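Local coordinates for uncharacterized conserved (Bdellovibrio bacteriovorus, PDB 7O21), which acts as a peptidoglycan LD-carboxypeptidase of the YkuD family, editing the cell wall asymmetrically to generate the curvature of the predatory cell, at the interface of chains A and B. Sequence-based numbering; all coordinates share one arbitrary frame. Chains: chain A/B, Uncharacterized conserved.

The interface of chains A and B. Residues chain A 267, 269, 274, 276, 298; chain B 101-103.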
loop_
_atom_site.group_PDB
_atom_site.type_symbol
_atom_site.label_atom_id
_atom_site.label_comp_id
_atom_site.label_asym_id
_atom_site.label_seq_id
_atom_site.Cartn_x
_atom_site.Cartn_y
_atom_site.Cartn_z
ATOM N N GLN A 267 -0.725 -16.861 -11.956
ATOM C CA GLN A 267 0.412 -17.687 -12.347
ATOM C C GLN A 267 0.469 -18.949 -11.503
ATOM O O GLN A 267 0.391 -18.881 -10.275
ATOM C CB GLN A 267 1.694 -16.889 -12.137
ATOM C CG GLN A 267 2.989 -17.683 -12.304
ATOM C CD GLN A 267 4.195 -16.884 -11.834
ATOM O OE1 GLN A 267 4.636 -15.963 -12.513
ATOM N NE2 GLN A 267 4.692 -17.195 -10.648
ATOM N N TYR A 269 3.115 -21.909 -10.719
ATOM C CA TYR A 269 4.520 -22.302 -10.804
ATOM C C TYR A 269 4.680 -23.680 -10.180
ATOM O O TYR A 269 4.242 -23.903 -9.047
ATOM C CB TYR A 269 5.391 -21.315 -10.015
ATOM C CG TYR A 269 6.874 -21.605 -10.114
ATOM C CD1 TYR A 269 7.500 -22.450 -9.211
ATOM C CD2 TYR A 269 7.637 -21.023 -11.111
ATOM C CE1 TYR A 269 8.858 -22.712 -9.312
ATOM C CE2 TYR A 269 8.980 -21.263 -11.212
ATOM C CZ TYR A 269 9.579 -22.118 -10.323
ATOM O OH TYR A 269 10.927 -22.337 -10.439
ATOM N N HIS A 274 7.527 -28.037 -5.103
ATOM C CA HIS A 274 6.286 -27.373 -4.721
ATOM C C HIS A 274 5.544 -26.830 -5.936
ATOM O O HIS A 274 6.100 -26.671 -7.026
ATOM C CB HIS A 274 6.463 -26.246 -3.679
ATOM C CG HIS A 274 7.886 -25.850 -3.419
ATOM N ND1 HIS A 274 8.709 -25.330 -4.394
ATOM C CD2 HIS A 274 8.613 -25.852 -2.276
ATOM C CE1 HIS A 274 9.889 -25.053 -3.868
ATOM N NE2 HIS A 274 9.857 -25.361 -2.584
ATOM N N ASP A 276 2.857 -23.493 -6.546
ATOM C CA ASP A 276 2.193 -22.339 -5.962
ATOM C C ASP A 276 1.413 -21.569 -7.019
ATOM O O ASP A 276 1.715 -21.621 -8.216
ATOM C CB ASP A 276 3.137 -21.417 -5.158
ATOM C CG ASP A 276 4.292 -20.906 -5.975
ATOM O OD1 ASP A 276 4.058 -20.156 -6.944
ATOM O OD2 ASP A 276 5.448 -21.226 -5.632
ATOM N N TRP A 298 4.799 -10.568 -7.155
ATOM C CA TRP A 298 4.052 -11.803 -6.964
ATOM C C TRP A 298 3.393 -11.736 -5.595
ATOM O O TRP A 298 4.041 -11.372 -4.604
ATOM C CB TRP A 298 4.979 -13.028 -7.057
ATOM C CG TRP A 298 4.282 -14.383 -6.950
ATOM C CD1 TRP A 298 3.841 -15.167 -7.980
ATOM C CD2 TRP A 298 4.011 -15.119 -5.743
ATOM N NE1 TRP A 298 3.289 -16.329 -7.489
ATOM C CE2 TRP A 298 3.371 -16.317 -6.122
ATOM C CE3 TRP A 298 4.221 -14.865 -4.384
ATOM C CZ2 TRP A 298 2.960 -17.278 -5.186
ATOM C CZ3 TRP A 298 3.805 -15.817 -3.459
ATOM C CH2 TRP A 298 3.183 -17.004 -3.868
ATOM N N GLN B 101 11.206 -19.746 0.668
ATOM C CA GLN B 101 11.604 -20.397 -0.566
ATOM C C GLN B 101 10.362 -20.971 -1.246
ATOM O O GLN B 101 9.414 -21.388 -0.574
ATOM C CB GLN B 101 12.573 -21.534 -0.266
ATOM C CG GLN B 101 13.999 -21.090 0.036
ATOM C CD GLN B 101 14.139 -20.508 1.432
ATOM O OE1 GLN B 101 13.969 -21.208 2.432
ATOM N NE2 GLN B 101 14.452 -19.216 1.506
ATOM N N PRO B 102 10.338 -21.004 -2.581
ATOM C CA PRO B 102 11.414 -20.642 -3.506
ATOM C C PRO B 102 11.379 -19.181 -3.956
ATOM O O PRO B 102 12.163 -18.808 -4.819
ATOM C CB PRO B 102 11.108 -21.524 -4.714
ATOM C CG PRO B 102 9.619 -21.560 -4.738
ATOM C CD PRO B 102 9.207 -21.632 -3.286
ATOM N N LYS B 103 10.484 -18.363 -3.388
ATOM C CA LYS B 103 10.390 -16.980 -3.839
ATOM C C LYS B 103 11.632 -16.181 -3.461
ATOM O O LYS B 103 12.058 -15.291 -4.207
ATOM C CB LYS B 103 9.129 -16.332 -3.275
ATOM C CG LYS B 103 7.847 -17.070 -3.629
ATOM C CD LYS B 103 7.642 -17.169 -5.146
ATOM C CE LYS B 103 6.338 -17.898 -5.469
ATOM N NZ LYS B 103 6.265 -18.324 -6.905
#
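A loop of one subunit docks on the NTF2-like domain of the other in this two-fold symmetric homodimer interface, pinned by a lysine; the twin contact, with chains exchanged, repeats it, although the crystal alone does not prove that the dimer is biological. B:Lys103 carries the patch, with 98 Å² of its surface buried against chain A. Its CG lies anti to the carbonyl carbon (chi1 -57°), and after a bend at chi2 (-59°) the chain runs extended across the indole of A:Trp298 at about a right angle. B:Lys103 CE sits over the middle of the six-membered ring, 3.4 Å from A:Trp298 CE2, while the terminal amine nitrogen NZ passes over the five-membered ring in a cation-pi contact. Tip to tip, B:Lys103 NZ then meets the carboxylate of A:Asp276 in a salt bridge and hydrogen bond, 2.9 Å from A:Asp276 OD1, approached from above the carboxylate plane (33° out of it). With CG tucked between its own backbone N and carbonyl carbon, A:Asp276 turns its carboxylate toward the lysine. Carboxylate and indole together probably favour the charged lysine. Beside them, B:Pro102, which follows a cis peptide bond, reaches toward A:His274 and lays B:Pro102 CD over one imidazole face near its rim, 3.5 Å from A:His274 CE1. The receiving side chains come from strands 260-270, 275-287 and 290-300 and the turn at A:His274; the incoming loop belongs to the catalytic domain, and the patch centre lies about 37 Å from A:Cys151, the predicted nucleophile.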